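Local coordinates for protein galectin-1 (Bufo arenarum, PDB 1GAN) that binds beta-galactosides as a homodimeric lectin, probably recognises many complex carbohydrates, and may regulate cell apoptosis and differentiation, at residues K29-N34 / L44-R49; A48-H53 / F80-E85; N57-N62 / D105-P110. All blocks are in the same frame, centred on the assembly; numbering follows the deposited sequence.

Contact 1 (K29-N34 / L44-R49). With GAL (beta-D-galactopyranose), chain C; NDG (2-acetamido-2-deoxy-alpha-D-glucopyranose), chain B.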
loop_
_atom_site.group_PDB
_atom_site.type_symbol
_atom_site.label_atom_id
_atom_site.label_comp_id
_atom_site.label_asym_id
_atom_site.label_seq_id
_atom_site.Cartn_x
_atom_site.Cartn_y
_atom_site.Cartn_z
ATOM N N LYS A 29 -3.207 -21.442 -6.468
ATOM C CA LYS A 29 -2.346 -22.160 -7.410
ATOM C C LYS A 29 -1.039 -21.401 -7.656
ATOM O O LYS A 29 -0.127 -21.898 -8.325
ATOM C CB LYS A 29 -3.093 -22.358 -8.742
ATOM C CG LYS A 29 -4.547 -22.808 -8.541
ATOM C CD LYS A 29 -5.092 -23.704 -9.649
ATOM C CE LYS A 29 -5.347 -22.946 -10.932
ATOM N NZ LYS A 29 -5.974 -23.803 -12.001
ATOM N N GLY A 30 -0.975 -20.180 -7.145
ATOM C CA GLY A 30 0.198 -19.353 -7.314
ATOM C C GLY A 30 -0.122 -17.922 -6.934
ATOM O O GLY A 30 -1.278 -17.569 -6.738
ATOM N N PHE A 31 0.908 -17.114 -6.742
ATOM C CA PHE A 31 0.727 -15.716 -6.412
ATOM C C PHE A 31 1.773 -14.921 -7.188
ATOM O O PHE A 31 2.804 -15.470 -7.598
ATOM C CB PHE A 31 0.799 -15.480 -4.890
ATOM C CG PHE A 31 2.177 -15.575 -4.294
ATOM C CD1 PHE A 31 3.058 -14.488 -4.346
ATOM C CD2 PHE A 31 2.574 -16.724 -3.614
ATOM C CE1 PHE A 31 4.324 -14.546 -3.725
ATOM C CE2 PHE A 31 3.838 -16.797 -2.988
ATOM C CZ PHE A 31 4.712 -15.708 -3.045
ATOM N N ALA A 32 1.491 -13.646 -7.438
ATOM C CA ALA A 32 2.419 -12.805 -8.170
ATOM C C ALA A 32 2.553 -11.442 -7.536
ATOM O O ALA A 32 1.614 -10.962 -6.885
ATOM C CB ALA A 32 1.948 -12.657 -9.602
ATOM N N VAL A 33 3.747 -10.859 -7.673
ATOM C CA VAL A 33 4.039 -9.500 -7.214
ATOM C C VAL A 33 4.495 -8.863 -8.516
ATOM O O VAL A 33 5.341 -9.440 -9.219
ATOM C CB VAL A 33 5.211 -9.422 -6.187
ATOM C CG1 VAL A 33 5.532 -7.972 -5.847
ATOM C CG2 VAL A 33 4.830 -10.100 -4.910
ATOM N N ASN A 34 3.913 -7.714 -8.871
ATOM C CA ASN A 34 4.268 -6.992 -10.094
ATOM C C ASN A 34 4.821 -5.602 -9.772
ATOM O O ASN A 34 4.268 -4.864 -8.956
ATOM C CB ASN A 34 3.056 -6.842 -10.988
ATOM C CG ASN A 34 2.387 -8.169 -11.319
ATOM O OD1 ASN A 34 2.974 -9.009 -11.989
ATOM N ND2 ASN A 34 1.128 -8.336 -10.906
ATOM N N LEU A 44 9.145 -6.032 -13.516
ATOM C CA LEU A 44 9.253 -7.356 -12.937
ATOM C C LEU A 44 7.908 -7.921 -12.546
ATOM O O LEU A 44 7.080 -7.234 -11.977
ATOM C CB LEU A 44 10.166 -7.358 -11.716
ATOM C CG LEU A 44 10.130 -8.643 -10.887
ATOM C CD1 LEU A 44 10.592 -9.815 -11.775
ATOM C CD2 LEU A 44 11.016 -8.501 -9.646
ATOM N N HIS A 45 7.667 -9.149 -12.973
ATOM C CA HIS A 45 6.472 -9.899 -12.627
ATOM C C HIS A 45 7.086 -11.149 -11.977
ATOM O O HIS A 45 7.819 -11.898 -12.646
ATOM C CB HIS A 45 5.682 -10.243 -13.888
ATOM C CG HIS A 45 4.721 -11.384 -13.725
ATOM N ND1 HIS A 45 3.486 -11.248 -13.134
ATOM C CD2 HIS A 45 4.790 -12.670 -14.147
ATOM C CE1 HIS A 45 2.835 -12.395 -13.197
ATOM N NE2 HIS A 45 3.604 -13.275 -13.808
ATOM N N PHE A 46 6.932 -11.256 -10.650
ATOM C CA PHE A 46 7.427 -12.370 -9.848
ATOM C C PHE A 46 6.247 -13.305 -9.577
ATOM O O PHE A 46 5.348 -12.981 -8.794
ATOM C CB PHE A 46 8.001 -11.822 -8.552
ATOM C CG PHE A 46 8.379 -12.880 -7.558
ATOM C CD1 PHE A 46 7.446 -13.339 -6.624
ATOM C CD2 PHE A 46 9.678 -13.396 -7.530
ATOM C CE1 PHE A 46 7.788 -14.292 -5.675
ATOM C CE2 PHE A 46 10.033 -14.347 -6.585
ATOM C CZ PHE A 46 9.080 -14.799 -5.650
ATOM N N ASN A 47 6.271 -14.484 -10.191
ATOM C CA ASN A 47 5.168 -15.435 -10.089
ATOM C C ASN A 47 5.558 -16.777 -9.440
ATOM O O ASN A 47 6.243 -17.598 -10.044
ATOM C CB ASN A 47 4.645 -15.626 -11.526
ATOM C CG ASN A 47 3.324 -16.392 -11.631
ATOM O OD1 ASN A 47 2.955 -16.801 -12.731
ATOM N ND2 ASN A 47 2.598 -16.549 -10.536
ATOM N N ALA A 48 5.138 -16.998 -8.202
ATOM C CA ALA A 48 5.438 -18.260 -7.521
ATOM C C ALA A 48 4.318 -19.218 -7.879
ATOM O O ALA A 48 3.184 -19.002 -7.499
ATOM C CB ALA A 48 5.486 -18.054 -6.022
ATOM N N ARG A 49 4.625 -20.271 -8.620
ATOM C CA ARG A 49 3.614 -21.233 -9.043
ATOM C C ARG A 49 3.656 -22.550 -8.273
ATOM O O ARG A 49 4.685 -23.242 -8.239
ATOM C CB ARG A 49 3.776 -21.516 -10.537
ATOM C CG ARG A 49 3.455 -20.326 -11.419
ATOM C CD ARG A 49 3.920 -20.523 -12.825
ATOM N NE ARG A 49 3.762 -19.294 -13.600
ATOM C CZ ARG A 49 3.804 -19.225 -14.934
ATOM N NH1 ARG A 49 4.016 -20.318 -15.666
ATOM N NH2 ARG A 49 3.525 -18.088 -15.546
HETATM C C1 GAL C . 2.017 -16.757 -18.503
HETATM C C2 GAL C . 0.955 -16.521 -17.418
HETATM C C3 GAL C . 0.980 -15.069 -16.930
HETATM C C4 GAL C . 2.382 -14.720 -16.463
HETATM C C5 GAL C . 3.379 -14.999 -17.590
HETATM C C6 GAL C . 4.795 -14.730 -17.202
HETATM O O2 GAL C . -0.335 -16.850 -17.904
HETATM O O3 GAL C . 0.094 -14.916 -15.836
HETATM O O4 GAL C . 2.702 -15.496 -15.316
HETATM O O5 GAL C . 3.311 -16.384 -17.999
HETATM O O6 GAL C . 5.636 -14.889 -18.327
HETATM C C1 NDG B . 3.622 -20.704 -21.742
HETATM C C2 NDG B . 4.552 -20.269 -20.607
HETATM C C3 NDG B . 3.723 -19.739 -19.447
HETATM C C4 NDG B . 2.904 -18.544 -19.905
HETATM C C5 NDG B . 2.037 -18.949 -21.123
HETATM C C6 NDG B . 1.342 -17.751 -21.779
HETATM C C7 NDG B . 6.435 -21.752 -20.847
HETATM C C8 NDG B . 7.225 -22.944 -20.333
HETATM O O5 NDG B . 2.845 -19.569 -22.168
HETATM O O3 NDG B . 4.561 -19.367 -18.372
HETATM O O4 NDG B . 2.055 -18.113 -18.811
HETATM O O6 NDG B . 2.285 -16.791 -22.278
HETATM O O7 NDG B . 6.807 -21.159 -21.856
HETATM N N2 NDG B . 5.353 -21.396 -20.166
HETATM O O1 NDG B . 2.702 -21.597 -21.222
#
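The carbonyl oxygen of Phe31 serves two donors from the opposite strand at once, one from the backbone and one from a side chain. Ala48 N donates to Phe31 O at 2.9 Å, as in any hydrogen-bonded antiparallel pair. Asn47 ND2 comes down on Phe31 O from above the carbonyl plane, 3.1 Å away and well off any lone pair. With ND2 bonded there, the amide presents OD1 to Arg49, whose NE and NH2 both donate to it, NE at 2.8 Å from Asn47 OD1. This side-on grip holds the guanidinium plane while NH2 goes on to donate to GAL O4 (2.7 Å) and NH1 to NDG O3. A second relay starts at Asn34, whose amide lies almost coplanar with the His45 ring, only 8° apart. There His45 ND1 donates to Asn34 OD1 at 2.6 Å, in both the ring and carbonyl planes, which fixes the ring's rotation and leaves NE2 hydrogen-bonded to GAL O4 at 2.8 Å. Asn34 is in turn tied to Ser122. On the other face of the sheet the chemistry is apolar. Phe31, its CG wedged between backbone N and carbonyl carbon (chi1 73°), lays its ring over Ala48 CB in a CH-pi contact, and its CE1 meets the edge of the Phe46 ring 4.0 Å from Phe46 CE1. A hairpin with one face for sugar and one for the hydrophobic interior is the arrangement of the galectin carbohydrate-recognition domain, with His45, Asn47 and Arg49 in its galactoside site.

Contact 2 (A48-H53 / F80-E85). With GAL (beta-D-galactopyranose), chain C; NDG (2-acetamido-2-deoxy-alpha-D-glucopyranose), chain B.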
loop_
_atom_site.group_PDB
_atom_site.type_symbol
_atom_site.label_atom_id
_atom_site.label_comp_id
_atom_site.label_asym_id
_atom_site.label_seq_id
_atom_site.Cartn_x
_atom_site.Cartn_y
_atom_site.Cartn_z
ATOM N N ALA A 48 5.138 -16.998 -8.202
ATOM C CA ALA A 48 5.438 -18.260 -7.521
ATOM C C ALA A 48 4.318 -19.218 -7.879
ATOM O O ALA A 48 3.184 -19.002 -7.499
ATOM C CB ALA A 48 5.486 -18.054 -6.022
ATOM N N ARG A 49 4.625 -20.271 -8.620
ATOM C CA ARG A 49 3.614 -21.233 -9.043
ATOM C C ARG A 49 3.656 -22.550 -8.273
ATOM O O ARG A 49 4.685 -23.242 -8.239
ATOM C CB ARG A 49 3.776 -21.516 -10.537
ATOM C CG ARG A 49 3.455 -20.326 -11.419
ATOM C CD ARG A 49 3.920 -20.523 -12.825
ATOM N NE ARG A 49 3.762 -19.294 -13.600
ATOM C CZ ARG A 49 3.804 -19.225 -14.934
ATOM N NH1 ARG A 49 4.016 -20.318 -15.666
ATOM N NH2 ARG A 49 3.525 -18.088 -15.546
ATOM N N PHE A 50 2.551 -22.886 -7.621
ATOM C CA PHE A 50 2.471 -24.151 -6.890
ATOM C C PHE A 50 2.088 -25.269 -7.889
ATOM O O PHE A 50 2.648 -26.377 -7.860
ATOM C CB PHE A 50 1.402 -24.060 -5.792
ATOM C CG PHE A 50 1.744 -23.118 -4.678
ATOM C CD1 PHE A 50 2.700 -23.461 -3.733
ATOM C CD2 PHE A 50 1.065 -21.906 -4.536
ATOM C CE1 PHE A 50 2.977 -22.617 -2.651
ATOM C CE2 PHE A 50 1.339 -21.057 -3.454
ATOM C CZ PHE A 50 2.291 -21.413 -2.514
ATOM N N ASP A 51 1.122 -24.953 -8.753
ATOM C CA ASP A 51 0.607 -25.855 -9.773
ATOM C C ASP A 51 -0.142 -24.920 -10.724
ATOM O O ASP A 51 -1.355 -24.720 -10.596
ATOM C CB ASP A 51 -0.372 -26.852 -9.144
ATOM C CG ASP A 51 -0.734 -28.013 -10.068
ATOM O OD1 ASP A 51 -0.661 -27.880 -11.307
ATOM O OD2 ASP A 51 -1.130 -29.071 -9.533
ATOM N N LEU A 52 0.593 -24.366 -11.682
ATOM C CA LEU A 52 0.048 -23.402 -12.626
ATOM C C LEU A 52 0.731 -23.466 -13.982
ATOM O O LEU A 52 1.954 -23.473 -14.077
ATOM C CB LEU A 52 0.237 -21.998 -12.059
ATOM C CG LEU A 52 -0.472 -20.878 -12.801
ATOM C CD1 LEU A 52 -1.976 -21.218 -12.796
ATOM C CD2 LEU A 52 -0.202 -19.528 -12.149
ATOM N N HIS A 53 -0.071 -23.488 -15.038
ATOM C CA HIS A 53 0.445 -23.529 -16.403
ATOM C C HIS A 53 1.489 -24.617 -16.600
ATOM O O HIS A 53 2.395 -24.477 -17.410
ATOM C CB HIS A 53 1.028 -22.159 -16.771
ATOM C CG HIS A 53 0.069 -21.032 -16.564
ATOM N ND1 HIS A 53 0.243 -20.074 -15.588
ATOM C CD2 HIS A 53 -1.102 -20.739 -17.178
ATOM C CE1 HIS A 53 -0.781 -19.239 -15.608
ATOM N NE2 HIS A 53 -1.611 -19.620 -16.564
ATOM N N PHE A 80 8.225 -21.640 -0.391
ATOM C CA PHE A 80 6.862 -21.295 -0.028
ATOM C C PHE A 80 6.017 -22.518 0.192
ATOM O O PHE A 80 6.250 -23.546 -0.441
ATOM C CB PHE A 80 6.211 -20.481 -1.141
ATOM C CG PHE A 80 7.036 -19.337 -1.607
ATOM C CD1 PHE A 80 7.369 -18.310 -0.737
ATOM C CD2 PHE A 80 7.453 -19.273 -2.932
ATOM C CE1 PHE A 80 8.105 -17.222 -1.177
ATOM C CE2 PHE A 80 8.180 -18.204 -3.382
ATOM C CZ PHE A 80 8.509 -17.168 -2.506
ATOM N N GLN A 81 5.014 -22.384 1.058
ATOM C CA GLN A 81 4.080 -23.459 1.347
ATOM C C GLN A 81 2.716 -22.820 1.467
ATOM O O GLN A 81 2.566 -21.801 2.131
ATOM C CB GLN A 81 4.422 -24.179 2.654
ATOM C CG GLN A 81 3.437 -25.327 2.982
ATOM C CD GLN A 81 3.717 -26.042 4.319
ATOM O OE1 GLN A 81 4.466 -25.548 5.171
ATOM N NE2 GLN A 81 3.098 -27.210 4.502
ATOM N N GLN A 82 1.725 -23.391 0.797
ATOM C CA GLN A 82 0.369 -22.860 0.866
ATOM C C GLN A 82 -0.097 -22.680 2.306
ATOM O O GLN A 82 0.365 -23.372 3.217
ATOM C CB GLN A 82 -0.596 -23.769 0.123
ATOM C CG GLN A 82 -0.600 -23.546 -1.369
ATOM C CD GLN A 82 -1.226 -24.705 -2.092
ATOM O OE1 GLN A 82 -0.857 -25.858 -1.855
ATOM N NE2 GLN A 82 -2.177 -24.419 -2.977
ATOM N N GLY A 83 -0.968 -21.705 2.518
ATOM C CA GLY A 83 -1.453 -21.455 3.850
ATOM C C GLY A 83 -0.408 -20.781 4.716
ATOM O O GLY A 83 -0.751 -20.291 5.791
ATOM N N ALA A 84 0.856 -20.763 4.294
ATOM C CA ALA A 84 1.897 -20.112 5.092
ATOM C C ALA A 84 1.953 -18.603 4.826
ATOM O O ALA A 84 1.156 -18.050 4.041
ATOM C CB ALA A 84 3.254 -20.742 4.833
ATOM N N GLU A 85 2.859 -17.934 5.532
ATOM C CA GLU A 85 3.047 -16.498 5.392
ATOM C C GLU A 85 4.152 -16.304 4.353
ATOM O O GLU A 85 4.764 -17.275 3.912
ATOM C CB GLU A 85 3.415 -15.900 6.747
ATOM C CG GLU A 85 3.264 -14.402 6.843
ATOM C CD GLU A 85 2.816 -13.956 8.226
ATOM O OE1 GLU A 85 3.635 -14.010 9.176
ATOM O OE2 GLU A 85 1.635 -13.556 8.361
HETATM C C1 GAL C . 2.017 -16.757 -18.503
HETATM C C2 GAL C . 0.955 -16.521 -17.418
HETATM C C3 GAL C . 0.980 -15.069 -16.930
HETATM C C4 GAL C . 2.382 -14.720 -16.463
HETATM C C5 GAL C . 3.379 -14.999 -17.590
HETATM C C6 GAL C . 4.795 -14.730 -17.202
HETATM O O2 GAL C . -0.335 -16.850 -17.904
HETATM O O3 GAL C . 0.094 -14.916 -15.836
HETATM O O4 GAL C . 2.702 -15.496 -15.316
HETATM O O5 GAL C . 3.311 -16.384 -17.999
HETATM O O6 GAL C . 5.636 -14.889 -18.327
HETATM C C1 NDG B . 3.622 -20.704 -21.742
HETATM C C2 NDG B . 4.552 -20.269 -20.607
HETATM C C3 NDG B . 3.723 -19.739 -19.447
HETATM C C4 NDG B . 2.904 -18.544 -19.905
HETATM C C5 NDG B . 2.037 -18.949 -21.123
HETATM C C6 NDG B . 1.342 -17.751 -21.779
HETATM C C7 NDG B . 6.435 -21.752 -20.847
HETATM C C8 NDG B . 7.225 -22.944 -20.333
HETATM O O5 NDG B . 2.845 -19.569 -22.168
HETATM O O3 NDG B . 4.561 -19.367 -18.372
HETATM O O4 NDG B . 2.055 -18.113 -18.811
HETATM O O6 NDG B . 2.285 -16.791 -22.278
HETATM O O7 NDG B . 6.807 -21.159 -21.856
HETATM N N2 NDG B . 5.353 -21.396 -20.166
HETATM O O1 NDG B . 2.702 -21.597 -21.222
#
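Ala48 meets Phe80 where strand 41-49 ends in the galectin beta-sandwich and packs against the loop leading into strand 85-92. The methyl group, Ala48 CB, touches the rim atom Phe80 CE2 at 3.8 Å, and the same ring is met edge-to-face by Phe31, Phe78 and Phe101. At Arg49 the chain turns its side chain the opposite way, to the bound sugars, so consecutive residues divide between interior and binding site. Phe50 makes the larger part of the contact. With CG beside its own backbone N (chi1 -68°), its ring reaches the stretch from Phe80 to Gln82: Phe80 O lies near the ring plane at the edge, and Phe80 CB is 4.2 Å from Phe50 CE1. The chain turns a corner at Phe50 and Asp51 and runs on to His53, whose ND1 sits over one face of the Arg49 guanidinium. Across the contact, Gln82 belongs to a type II turn closed by Ala84 N and Gln81 O, and its amide is anchored by NE2 to Cys28 O. That leaves its aliphatic part for the aromatic ring: Gln82 CG stands 3.7 Å from the centroid of Phe50, only 7° off the ring normal.

Contact 3 (N57-N62 / D105-P110). With GAL (beta-D-galactopyranose), chain C.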
loop_
_atom_site.group_PDB
_atom_site.type_symbol
_atom_site.label_atom_id
_atom_site.label_comp_id
_atom_site.label_asym_id
_atom_site.label_seq_id
_atom_site.Cartn_x
_atom_site.Cartn_y
_atom_site.Cartn_z
ATOM N N ASN A 57 5.640 -25.876 -8.228
ATOM C CA ASN A 57 6.625 -25.370 -7.285
ATOM C C ASN A 57 7.793 -24.672 -7.960
ATOM O O ASN A 57 8.937 -24.858 -7.588
ATOM C CB ASN A 57 7.089 -26.481 -6.352
ATOM C CG ASN A 57 5.967 -26.993 -5.478
ATOM O OD1 ASN A 57 4.936 -26.343 -5.316
ATOM N ND2 ASN A 57 6.158 -28.163 -4.906
ATOM N N LYS A 58 7.472 -23.808 -8.918
ATOM C CA LYS A 58 8.483 -23.062 -9.657
ATOM C C LYS A 58 8.207 -21.572 -9.682
ATOM O O LYS A 58 7.058 -21.139 -9.725
ATOM C CB LYS A 58 8.613 -23.575 -11.100
ATOM C CG LYS A 58 9.606 -24.717 -11.227
ATOM C CD LYS A 58 9.788 -25.184 -12.676
ATOM C CE LYS A 58 8.647 -26.122 -13.161
ATOM N NZ LYS A 58 8.801 -26.562 -14.608
ATOM N N ILE A 59 9.279 -20.798 -9.609
ATOM C CA ILE A 59 9.187 -19.362 -9.664
ATOM C C ILE A 59 9.500 -18.942 -11.081
ATOM O O ILE A 59 10.498 -19.365 -11.660
ATOM C CB ILE A 59 10.176 -18.673 -8.706
ATOM C CG1 ILE A 59 9.767 -18.945 -7.261
ATOM C CG2 ILE A 59 10.219 -17.170 -8.972
ATOM C CD1 ILE A 59 10.742 -18.421 -6.245
ATOM N N VAL A 60 8.548 -18.247 -11.679
ATOM C CA VAL A 60 8.693 -17.711 -13.011
ATOM C C VAL A 60 8.723 -16.181 -12.865
ATOM O O VAL A 60 7.877 -15.586 -12.183
ATOM C CB VAL A 60 7.533 -18.146 -13.931
ATOM C CG1 VAL A 60 7.732 -17.574 -15.326
ATOM C CG2 VAL A 60 7.478 -19.653 -13.995
ATOM N N CYS A 61 9.744 -15.579 -13.456
ATOM C CA CYS A 61 9.958 -14.150 -13.454
ATOM C C CYS A 61 9.946 -13.691 -14.907
ATOM O O CYS A 61 10.497 -14.365 -15.791
ATOM C CB CYS A 61 11.324 -13.822 -12.845
ATOM S SG CYS A 61 11.365 -13.865 -11.051
ATOM N N ASN A 62 9.338 -12.536 -15.154
ATOM C CA ASN A 62 9.274 -12.000 -16.504
ATOM C C ASN A 62 8.978 -10.511 -16.430
ATOM O O ASN A 62 8.754 -9.954 -15.336
ATOM C CB ASN A 62 8.174 -12.721 -17.302
ATOM C CG ASN A 62 8.416 -12.673 -18.800
ATOM O OD1 ASN A 62 9.328 -12.001 -19.255
ATOM N ND2 ASN A 62 7.587 -13.369 -19.571
ATOM N N ASP A 105 17.336 -17.100 1.025
ATOM C CA ASP A 105 17.635 -17.275 -0.404
ATOM C C ASP A 105 17.536 -15.967 -1.169
ATOM O O ASP A 105 16.831 -15.051 -0.754
ATOM C CB ASP A 105 16.681 -18.244 -1.069
ATOM C CG ASP A 105 16.754 -19.620 -0.485
ATOM O OD1 ASP A 105 17.677 -20.379 -0.872
ATOM O OD2 ASP A 105 15.864 -19.940 0.337
ATOM N N GLN A 106 18.194 -15.898 -2.311
ATOM C CA GLN A 106 18.117 -14.693 -3.107
ATOM C C GLN A 106 18.579 -14.952 -4.515
ATOM O O GLN A 106 19.372 -15.871 -4.768
ATOM C CB GLN A 106 18.970 -13.573 -2.507
ATOM C CG GLN A 106 20.269 -13.327 -3.257
ATOM C CD GLN A 106 21.129 -12.297 -2.585
ATOM O OE1 GLN A 106 20.984 -12.053 -1.396
ATOM N NE2 GLN A 106 22.007 -11.653 -3.349
ATOM N N PHE A 107 18.073 -14.143 -5.437
ATOM C CA PHE A 107 18.466 -14.240 -6.824
ATOM C C PHE A 107 18.292 -12.865 -7.409
ATOM O O PHE A 107 17.775 -11.974 -6.759
ATOM C CB PHE A 107 17.672 -15.312 -7.581
ATOM C CG PHE A 107 16.222 -15.001 -7.766
ATOM C CD1 PHE A 107 15.790 -14.235 -8.854
ATOM C CD2 PHE A 107 15.272 -15.541 -6.917
ATOM C CE1 PHE A 107 14.441 -14.027 -9.098
ATOM C CE2 PHE A 107 13.913 -15.336 -7.154
ATOM C CZ PHE A 107 13.507 -14.579 -8.250
ATOM N N SER A 108 18.765 -12.668 -8.620
ATOM C CA SER A 108 18.642 -11.377 -9.243
ATOM C C SER A 108 17.900 -11.540 -10.560
ATOM O O SER A 108 17.808 -12.642 -11.111
ATOM C CB SER A 108 20.030 -10.799 -9.473
ATOM O OG SER A 108 20.704 -11.569 -10.456
ATOM N N PHE A 109 17.323 -10.442 -11.022
ATOM C CA PHE A 109 16.592 -10.425 -12.273
ATOM C C PHE A 109 17.048 -9.138 -12.964
ATOM O O PHE A 109 17.153 -8.099 -12.311
ATOM C CB PHE A 109 15.094 -10.400 -11.983
ATOM C CG PHE A 109 14.241 -10.450 -13.205
ATOM C CD1 PHE A 109 14.072 -11.637 -13.904
ATOM C CD2 PHE A 109 13.619 -9.298 -13.674
ATOM C CE1 PHE A 109 13.306 -11.688 -15.063
ATOM C CE2 PHE A 109 12.855 -9.332 -14.821
ATOM C CZ PHE A 109 12.699 -10.535 -15.524
ATOM N N PRO A 110 17.376 -9.201 -14.274
ATOM C CA PRO A 110 17.836 -8.027 -15.043
ATOM C C PRO A 110 16.835 -6.883 -15.166
ATOM O O PRO A 110 15.643 -7.115 -15.270
ATOM C CB PRO A 110 18.118 -8.619 -16.447
ATOM C CG PRO A 110 17.129 -9.723 -16.556
ATOM C CD PRO A 110 17.223 -10.371 -15.165
HETATM C C1 GAL C . 2.017 -16.757 -18.503
HETATM C C2 GAL C . 0.955 -16.521 -17.418
HETATM C C3 GAL C . 0.980 -15.069 -16.930
HETATM C C4 GAL C . 2.382 -14.720 -16.463
HETATM C C5 GAL C . 3.379 -14.999 -17.590
HETATM C C6 GAL C . 4.795 -14.730 -17.202
HETATM O O2 GAL C . -0.335 -16.850 -17.904
HETATM O O3 GAL C . 0.094 -14.916 -15.836
HETATM O O4 GAL C . 2.702 -15.496 -15.316
HETATM O O5 GAL C . 3.311 -16.384 -17.999
HETATM O O6 GAL C . 5.636 -14.889 -18.327
#
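Cys61 carries the sulfur-aromatic part of this contact, set between two phenylalanines of the facing strand. Its SG lies at the edge of the Phe107 ring, close to the ring plane and 3.6 Å from Phe107 CZ. The same sulfur approaches Phe109 obliquely, 5.2 Å from the centroid of that ring. Phe107 has CG between backbone N and carbonyl carbon (chi1 68°), which carries its ring to where the edge meets Cys61 SG.

Apolar packing supplies the rest. Cys61 CB touches Phe109 CE1 at 3.7 Å, and the methyl Ile59 CG2 rests 4.2 Å from Phe107 CZ. Phe109 CZ also comes within 3.8 Å of the backbone carbon Asn62 C. Farther out, Phe46 lies against Ile59 and Cys61, and Leu44 against Phe109, which continues the hydrophobic layer toward strand 41-49. No hydrogen bond joins the segments, whose axes approach to 8.6 Å at 29°: strands 58-62 and 106-110 belong to the two different sheets of the sandwich and face each other through side chains.

The bond to the sugar lies on the other side of strand 58-62. There Asn62 ND2 donates to GAL O6 at 2.8 Å in a nearly straight bond (176°), and it is also hydrogen-bonded to Gly70 O. Ile59 and Cys61 point to the facing sheet while Asn62 points away from it, which implies a division of labour along one strand: directional hydrogen bonding for the galactose, and apolar and sulfur-aromatic contacts without hydrogen bonds for the sandwich interior.

Strand 41-49 ties the three contacts together. Contact 1 joins it to strand 30-35, contact 2 carries on from its end at the shared residues Ala48 and Arg49, and contact 3 starts on strand 58-65, its other neighbour in the six-stranded sheet. Their centres lie about 9 Å (1 and 2), 10 Å (1 and 3) and 14 Å (2 and 3) apart. Both segments of contact 1 precede contact 3 in sequence, whereas contacts 2 and 3 interleave. Contact 3 packs the six-stranded sheet against strand 106-110 of the five-stranded one. Each contact has a segment with a residue touching the galactose, though in contact 2 these (Arg49, His53) are not the ones that pack on 80-85.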